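Local coordinates for protein putative cytochrome P450 hydroxylase (Chondromyces apiculatus DSM 436, PDB 6GMF) that binds heme b and probably works as a cytochrome P450 monooxygenase that oxidises terpenes, at residues R152-M163 / Q177-Y188. Numbering follows the deposited sequence.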
ATOM      1  N   ARG A 152     -19.107  16.136  -0.995  1.00 20.40           N
ATOM      2  CA  ARG A 152     -18.480  15.475   0.199  1.00 19.32           C
ATOM      3  C   ARG A 152     -17.038  15.024  -0.131  1.00 18.56           C
ATOM      4  O   ARG A 152     -16.371  14.447   0.692  1.00 19.18           O
ATOM      5  CB  ARG A 152     -19.310  14.270   0.684  1.00 19.76           C
ATOM      6  CG  ARG A 152     -20.728  14.611   1.120  1.00 21.51           C
ATOM      7  CD  ARG A 152     -20.846  14.985   2.597  1.00 25.69           C
ATOM      8  NE  ARG A 152     -20.088  16.158   2.989  1.00 29.84           N
ATOM      9  CZ  ARG A 152     -20.452  17.428   2.747  1.00 34.43           C
ATOM     10  NH1 ARG A 152     -19.681  18.449   3.135  1.00 31.40           N
ATOM     11  NH2 ARG A 152     -21.595  17.674   2.110  1.00 36.87           N
ATOM     12  N   ARG A 153     -16.539  15.337  -1.318  1.00 18.42           N
ATOM     13  CA  ARG A 153     -15.206  14.943  -1.746  1.00 19.46           C
ATOM     14  C   ARG A 153     -14.117  15.613  -0.897  1.00 17.32           C
ATOM     15  O   ARG A 153     -13.097  14.992  -0.625  1.00 17.51           O
ATOM     16  CB  ARG A 153     -14.995  15.277  -3.226  1.00 22.39           C
ATOM     17  CG  ARG A 153     -15.937  14.530  -4.156  1.00 25.98           C
ATOM     18  CD  ARG A 153     -15.503  13.097  -4.334  1.00 32.57           C
ATOM     19  NE  ARG A 153     -14.380  12.966  -5.269  1.00 34.77           N
ATOM     20  CZ  ARG A 153     -14.524  12.835  -6.588  1.00 41.94           C
ATOM     21  NH1 ARG A 153     -13.461  12.722  -7.369  1.00 40.92           N
ATOM     22  NH2 ARG A 153     -15.738  12.828  -7.117  1.00 43.40           N
ATOM     23  N   ALA A 154     -14.330  16.887  -0.483  1.00 18.24           N
ATOM     24  CA  ALA A 154     -13.312  17.556   0.349  1.00 17.88           C
ATOM     25  C   ALA A 154     -13.281  16.981   1.776  1.00 17.78           C
ATOM     26  O   ALA A 154     -12.218  16.773   2.329  1.00 17.61           O
ATOM     27  CB  ALA A 154     -13.560  19.031   0.322  1.00 17.69           C
ATOM     28  N   ASP A 155     -14.446  16.635   2.331  1.00 17.61           N
ATOM     29  CA  ASP A 155     -14.491  15.899   3.587  1.00 15.97           C
ATOM     30  C   ASP A 155     -13.754  14.562   3.422  1.00 16.16           C
ATOM     31  O   ASP A 155     -12.976  14.182   4.240  1.00 17.40           O
ATOM     32  CB  ASP A 155     -15.905  15.586   4.078  1.00 17.34           C
ATOM     33  CG  ASP A 155     -16.692  16.745   4.642  1.00 18.51           C
ATOM     34  OD1 ASP A 155     -16.039  17.749   5.110  1.00 17.63           O
ATOM     35  OD2 ASP A 155     -17.932  16.640   4.616  1.00 23.60           O
ATOM     36  N   PHE A 156     -13.946  13.899   2.269  1.00 16.11           N
ATOM     37  CA  PHE A 156     -13.314  12.587   2.049  1.00 15.58           C
ATOM     38  C   PHE A 156     -11.793  12.737   2.007  1.00 17.05           C
ATOM     39  O   PHE A 156     -11.041  11.900   2.524  1.00 16.46           O
ATOM     40  CB  PHE A 156     -13.821  11.955   0.760  1.00 16.22           C
ATOM     41  CG  PHE A 156     -13.397  10.522   0.573  1.00 16.59           C
ATOM     42  CD1 PHE A 156     -12.194  10.223  -0.044  1.00 18.10           C
ATOM     43  CD2 PHE A 156     -14.168   9.461   1.029  1.00 15.59           C
ATOM     44  CE1 PHE A 156     -11.814   8.919  -0.304  1.00 17.23           C
ATOM     45  CE2 PHE A 156     -13.747   8.159   0.827  1.00 18.08           C
ATOM     46  CZ  PHE A 156     -12.562   7.890   0.174  1.00 17.67           C
ATOM     47  N   LYS A 157     -11.327  13.802   1.357  1.00 16.36           N
ATOM     48  CA  LYS A 157      -9.899  14.122   1.359  1.00 17.17           C
ATOM     49  C   LYS A 157      -9.374  14.300   2.789  1.00 17.94           C
ATOM     50  O   LYS A 157      -8.338  13.783   3.102  1.00 17.45           O
ATOM     51  CB  LYS A 157      -9.590  15.352   0.506  1.00 20.20           C
ATOM     52  CG  LYS A 157      -8.150  15.842   0.598  1.00 21.12           C
ATOM     53  CD  LYS A 157      -7.866  17.011  -0.314  1.00 27.47           C
ATOM     54  CE  LYS A 157      -6.517  17.702  -0.191  1.00 31.96           C
ATOM     55  NZ  LYS A 157      -5.997  17.769   1.201  1.00 39.73           N
ATOM     56  N   ARG A 158     -10.116  15.046   3.614  1.00 17.37           N
ATOM     57  CA  ARG A 158      -9.668  15.282   4.958  1.00 17.84           C
ATOM     58  C   ARG A 158      -9.577  13.959   5.729  1.00 18.25           C
ATOM     59  O   ARG A 158      -8.624  13.725   6.408  1.00 19.52           O
ATOM     60  CB  ARG A 158     -10.585  16.279   5.658  1.00 17.33           C
ATOM     61  CG  ARG A 158     -10.145  16.602   7.074  1.00 18.11           C
ATOM     62  CD  ARG A 158     -11.038  17.641   7.741  1.00 18.18           C
ATOM     63  NE  ARG A 158     -12.397  17.236   8.033  1.00 18.64           N
ATOM     64  CZ  ARG A 158     -13.481  17.477   7.283  1.00 17.25           C
ATOM     65  NH1 ARG A 158     -13.429  18.226   6.177  1.00 17.46           N
ATOM     66  NH2 ARG A 158     -14.622  16.886   7.586  1.00 16.81           N
ATOM     67  N   TRP A 159     -10.602  13.123   5.611  1.00 16.58           N
ATOM     68  CA  TRP A 159     -10.613  11.838   6.266  1.00 18.91           C
ATOM     69  C   TRP A 159      -9.406  11.005   5.806  1.00 18.94           C
ATOM     70  O   TRP A 159      -8.672  10.474   6.623  1.00 20.76           O
ATOM     71  CB  TRP A 159     -11.914  11.070   6.024  1.00 19.37           C
ATOM     72  CG  TRP A 159     -13.150  11.835   6.365  1.00 19.20           C
ATOM     73  CD1 TRP A 159     -13.286  12.757   7.370  1.00 20.10           C
ATOM     74  CD2 TRP A 159     -14.453  11.666   5.793  1.00 17.27           C
ATOM     75  NE1 TRP A 159     -14.580  13.217   7.401  1.00 18.68           N
ATOM     76  CE2 TRP A 159     -15.301  12.587   6.424  1.00 18.95           C
ATOM     77  CE3 TRP A 159     -14.958  10.901   4.741  1.00 17.55           C
ATOM     78  CZ2 TRP A 159     -16.646  12.703   6.081  1.00 18.47           C
ATOM     79  CZ3 TRP A 159     -16.265  11.061   4.363  1.00 17.65           C
ATOM     80  CH2 TRP A 159     -17.095  11.953   5.025  1.00 19.43           C
ATOM     81  N   SER A 160      -9.178  10.976   4.488  1.00 18.62           N
ATOM     82  CA  SER A 160      -8.063  10.254   3.878  1.00 19.04           C
ATOM     83  C   SER A 160      -6.743  10.788   4.444  1.00 19.40           C
ATOM     84  O   SER A 160      -5.875   9.998   4.841  1.00 21.23           O
ATOM     85  CB  SER A 160      -8.093  10.397   2.361  1.00 18.37           C
ATOM     86  OG  SER A 160      -9.206   9.722   1.811  1.00 19.37           O
ATOM     87  N   ASP A 161      -6.575  12.114   4.467  1.00 19.20           N
ATOM     88  CA  ASP A 161      -5.347  12.719   4.956  1.00 21.23           C
ATOM     89  C   ASP A 161      -5.111  12.327   6.421  1.00 21.02           C
ATOM     90  O   ASP A 161      -3.986  12.028   6.834  1.00 24.24           O
ATOM     91  CB  ASP A 161      -5.349  14.240   4.827  1.00 20.36           C
ATOM     92  CG  ASP A 161      -5.312  14.788   3.413  1.00 23.03           C
ATOM     93  OD1 ASP A 161      -4.903  14.042   2.486  1.00 24.88           O
ATOM     94  OD2 ASP A 161      -5.686  15.974   3.250  1.00 25.04           O
ATOM     95  N   ASP A 162      -6.165  12.307   7.220  1.00 21.26           N
ATOM     96  CA  ASP A 162      -6.053  12.036   8.644  1.00 22.59           C
ATOM     97  C   ASP A 162      -5.763  10.557   8.913  1.00 26.23           C
ATOM     98  O   ASP A 162      -5.253  10.202   9.965  1.00 24.99           O
ATOM     99  CB  ASP A 162      -7.323  12.451   9.386  1.00 23.72           C
ATOM    100  CG  ASP A 162      -7.478  13.953   9.565  1.00 22.33           C
ATOM    101  OD1 ASP A 162      -6.509  14.703   9.313  1.00 23.85           O
ATOM    102  OD2 ASP A 162      -8.584  14.353   9.934  1.00 23.44           O
ATOM    103  N   MET A 163      -6.058   9.687   7.955  1.00 27.95           N
ATOM    104  CA  MET A 163      -5.919   8.248   8.166  1.00 29.43           C
ATOM    105  C   MET A 163      -4.548   7.764   7.671  1.00 34.14           C
ATOM    106  O   MET A 163      -4.192   6.631   7.935  1.00 35.76           O
ATOM    107  CB  MET A 163      -7.063   7.514   7.460  1.00 30.88           C
ATOM    108  CG  MET A 163      -8.375   7.562   8.240  1.00 32.21           C
ATOM    109  SD  MET A 163      -9.825   6.991   7.268  1.00 36.68           S
ATOM    110  CE  MET A 163     -11.119   7.409   8.438  1.00 32.48           C
ATOM    111  N   GLN A 177      -8.265  14.655  16.175  1.00 40.45           N
ATOM    112  CA  GLN A 177      -8.562  14.852  14.779  1.00 39.08           C
ATOM    113  C   GLN A 177      -8.889  13.495  14.120  1.00 40.37           C
ATOM    114  O   GLN A 177      -9.830  13.399  13.342  1.00 36.71           O
ATOM    115  CB  GLN A 177      -7.400  15.605  14.131  1.00 39.57           C
ATOM    116  CG  GLN A 177      -7.615  15.922  12.655  1.00 37.69           C
ATOM    117  CD  GLN A 177      -8.815  16.808  12.377  1.00 37.63           C
ATOM    118  OE1 GLN A 177      -9.744  16.430  11.640  1.00 30.86           O
ATOM    119  NE2 GLN A 177      -8.777  18.023  12.929  1.00 31.83           N
ATOM    120  N   LEU A 178      -8.129  12.439  14.445  1.00 39.10           N
ATOM    121  CA  LEU A 178      -8.276  11.109  13.829  1.00 34.65           C
ATOM    122  C   LEU A 178      -9.622  10.481  14.214  1.00 33.03           C
ATOM    123  O   LEU A 178     -10.350   9.916  13.366  1.00 30.17           O
ATOM    124  CB  LEU A 178      -7.111  10.218  14.276  1.00 38.05           C
ATOM    125  CG  LEU A 178      -7.218   8.738  13.916  1.00 38.63           C
ATOM    126  CD1 LEU A 178      -7.361   8.531  12.420  1.00 41.41           C
ATOM    127  CD2 LEU A 178      -6.006   7.983  14.443  1.00 43.35           C
ATOM    128  N   GLU A 179      -9.971  10.581  15.495  1.00 32.98           N
ATOM    129  CA  GLU A 179     -11.248  10.108  15.964  1.00 34.89           C
ATOM    130  C   GLU A 179     -12.399  10.808  15.223  1.00 30.29           C
ATOM    131  O   GLU A 179     -13.376  10.167  14.867  1.00 29.04           O
ATOM    132  CB  GLU A 179     -11.425  10.364  17.459  1.00 37.43           C
ATOM    133  CG  GLU A 179     -10.477   9.564  18.311  1.00 41.63           C
ATOM    134  CD  GLU A 179     -10.867   9.543  19.780  1.00 45.07           C
ATOM    135  OE1 GLU A 179     -11.794  10.307  20.158  1.00 43.09           O
ATOM    136  OE2 GLU A 179     -10.255   8.747  20.535  1.00 54.22           O
ATOM    137  N   ARG A 180     -12.312  12.132  15.055  1.00 28.57           N
ATOM    138  CA  ARG A 180     -13.401  12.879  14.415  1.00 25.54           C
ATOM    139  C   ARG A 180     -13.553  12.410  12.965  1.00 25.54           C
ATOM    140  O   ARG A 180     -14.656  12.165  12.481  1.00 24.69           O
ATOM    141  CB  ARG A 180     -13.132  14.390  14.416  1.00 27.29           C
ATOM    142  CG  ARG A 180     -14.248  15.210  13.783  1.00 28.72           C
ATOM    143  CD  ARG A 180     -14.184  16.681  14.145  1.00 27.55           C
ATOM    144  NE  ARG A 180     -13.028  17.372  13.588  1.00 27.87           N
ATOM    145  CZ  ARG A 180     -13.027  18.038  12.431  1.00 24.47           C
ATOM    146  NH1 ARG A 180     -14.126  18.062  11.677  1.00 23.83           N
ATOM    147  NH2 ARG A 180     -11.932  18.683  12.075  1.00 22.90           N
ATOM    148  N   SER A 181     -12.420  12.277  12.295  1.00 24.39           N
ATOM    149  CA  SER A 181     -12.454  11.877  10.887  1.00 21.17           C
ATOM    150  C   SER A 181     -13.036  10.469  10.759  1.00 21.57           C
ATOM    151  O   SER A 181     -13.793  10.212   9.837  1.00 20.07           O
ATOM    152  CB  SER A 181     -11.107  11.991  10.251  1.00 22.19           C
ATOM    153  OG  SER A 181     -10.867  13.341   9.845  1.00 22.10           O
ATOM    154  N   THR A 182     -12.694   9.562  11.692  1.00 21.77           N
ATOM    155  CA  THR A 182     -13.178   8.202  11.627  1.00 22.97           C
ATOM    156  C   THR A 182     -14.690   8.208  11.889  1.00 21.66           C
ATOM    157  O   THR A 182     -15.439   7.580  11.152  1.00 22.01           O
ATOM    158  CB  THR A 182     -12.420   7.264  12.579  1.00 24.47           C
ATOM    159  OG1 THR A 182     -11.032   7.247  12.241  1.00 23.88           O
ATOM    160  CG2 THR A 182     -12.951   5.851  12.567  1.00 26.48           C
ATOM    161  N   GLN A 183     -15.148   8.951  12.916  1.00 23.46           N
ATOM    162  CA  GLN A 183     -16.580   9.081  13.208  1.00 25.29           C
ATOM    163  C   GLN A 183     -17.315   9.704  12.011  1.00 23.04           C
ATOM    164  O   GLN A 183     -18.363   9.206  11.634  1.00 22.68           O
ATOM    165  CB  GLN A 183     -16.881   9.890  14.473  1.00 28.03           C
ATOM    166  CG  GLN A 183     -16.520   9.157  15.757  1.00 36.14           C
ATOM    167  N   GLU A 184     -16.738  10.751  11.404  1.00 23.78           N
ATOM    168  CA  GLU A 184     -17.442  11.399  10.277  1.00 21.76           C
ATOM    169  C   GLU A 184     -17.526  10.468   9.058  1.00 19.26           C
ATOM    170  O   GLU A 184     -18.550  10.430   8.347  1.00 18.60           O
ATOM    171  CB  GLU A 184     -16.756  12.702   9.887  1.00 21.00           C
ATOM    172  CG  GLU A 184     -16.868  13.801  10.922  1.00 21.03           C
ATOM    173  CD  GLU A 184     -16.044  15.029  10.609  1.00 24.04           C
ATOM    174  OE1 GLU A 184     -16.228  16.053  11.305  1.00 25.37           O
ATOM    175  OE2 GLU A 184     -15.197  14.956   9.723  1.00 21.57           O
ATOM    176  N   PHE A 185     -16.432   9.744   8.796  1.00 19.74           N
ATOM    177  CA  PHE A 185     -16.379   8.741   7.707  1.00 19.76           C
ATOM    178  C   PHE A 185     -17.544   7.766   7.834  1.00 19.57           C
ATOM    179  O   PHE A 185     -18.279   7.523   6.891  1.00 19.54           O
ATOM    180  CB  PHE A 185     -15.057   7.966   7.728  1.00 19.39           C
ATOM    181  CG  PHE A 185     -14.950   6.879   6.675  1.00 18.39           C
ATOM    182  CD1 PHE A 185     -15.459   5.602   6.919  1.00 19.73           C
ATOM    183  CD2 PHE A 185     -14.403   7.133   5.426  1.00 21.20           C
ATOM    184  CE1 PHE A 185     -15.412   4.611   5.949  1.00 21.86           C
ATOM    185  CE2 PHE A 185     -14.337   6.127   4.461  1.00 20.36           C
ATOM    186  CZ  PHE A 185     -14.838   4.874   4.720  1.00 20.08           C
ATOM    187  N   TYR A 186     -17.702   7.225   9.030  1.00 21.16           N
ATOM    188  CA  TYR A 186     -18.722   6.186   9.227  1.00 21.13           C
ATOM    189  C   TYR A 186     -20.130   6.793   9.268  1.00 20.38           C
ATOM    190  O   TYR A 186     -21.052   6.197   8.784  1.00 22.01           O
ATOM    191  CB  TYR A 186     -18.464   5.348  10.476  1.00 22.52           C
ATOM    192  CG  TYR A 186     -17.341   4.353  10.330  1.00 24.50           C
ATOM    193  CD1 TYR A 186     -17.323   3.475   9.258  1.00 26.30           C
ATOM    194  CD2 TYR A 186     -16.290   4.319  11.213  1.00 24.82           C
ATOM    195  CE1 TYR A 186     -16.316   2.537   9.110  1.00 26.85           C
ATOM    196  CE2 TYR A 186     -15.272   3.381  11.085  1.00 25.92           C
ATOM    197  CZ  TYR A 186     -15.272   2.512  10.011  1.00 24.53           C
ATOM    198  OH  TYR A 186     -14.301   1.560   9.871  1.00 27.13           O
ATOM    199  N   ALA A 187     -20.256   8.037   9.736  1.00 20.74           N
ATOM    200  CA  ALA A 187     -21.554   8.679   9.758  1.00 21.00           C
ATOM    201  C   ALA A 187     -22.013   8.885   8.311  1.00 21.45           C
ATOM    202  O   ALA A 187     -23.120   8.519   7.903  1.00 24.56           O
ATOM    203  CB  ALA A 187     -21.453   9.969  10.540  1.00 24.92           C
ATOM    204  N   TYR A 188     -21.102   9.398   7.490  1.00 18.87           N
ATOM    205  CA  TYR A 188     -21.429   9.643   6.129  1.00 19.29           C
ATOM    206  C   TYR A 188     -21.699   8.321   5.402  1.00 20.31           C
ATOM    207  O   TYR A 188     -22.732   8.146   4.701  1.00 19.67           O
ATOM    208  CB  TYR A 188     -20.297  10.414   5.441  1.00 17.92           C
ATOM    209  CG  TYR A 188     -20.542  10.537   3.952  1.00 17.02           C
ATOM    210  CD1 TYR A 188     -21.640  11.245   3.488  1.00 17.94           C
ATOM    211  CD2 TYR A 188     -19.726   9.931   3.001  1.00 17.69           C
ATOM    212  CE1 TYR A 188     -21.919  11.363   2.136  1.00 20.37           C
ATOM    213  CE2 TYR A 188     -19.993  10.043   1.643  1.00 18.57           C
ATOM    214  CZ  TYR A 188     -21.099  10.754   1.216  1.00 21.07           C
ATOM    215  OH  TYR A 188     -21.374  10.878  -0.116  1.00 23.31           O
TER
HETATM  216  O   HOH W   1     -12.485  15.555  10.271  1.00 21.19           O
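Trp159 and Arg158 both donate to Glu184 OE2. Trp159 NE1, with that oxygen in the indole plane, reaches Glu184 OE2 at 3.0 Å on the anti lone pair of the carboxylate, the N-H...O angle being 160°. Arg158 NH2 meets Glu184 OE2 at 2.9 Å on the syn side, 35° out of the carboxylate plane. A water ties Arg158 NE and Ser181 OG to the same oxygen, and Arg180 NH1 binds Glu184 OE1; Asp155, gripped end-on by Arg158, continues the salt bridges to Arg152. Nearer the C-terminal end of helix 153-163, Ser181 OG donates a very short bond, 2.5 Å, to Asp162 OD2.

Helices 153-163 and 177-198 probably correspond to F and G of the P450 fold, which in this family lid the distal side of the active site; most of the loop joining them is not modelled. The segment axes approach to 9.1 Å at 134°.

Apolar packing centres on Trp159, a knob among Ser181, Glu184, Phe185 and Tyr188. Phe185 CA makes a CH-pi contact 3.9 Å from the centroid of the six-membered Trp159 ring, nearly on its normal. Trp159 CH2 meets Tyr188 CB at 3.6 Å, while Arg152 lays CB over one face of the Tyr188 ring, whose hydroxyl bonds to Ala149 N.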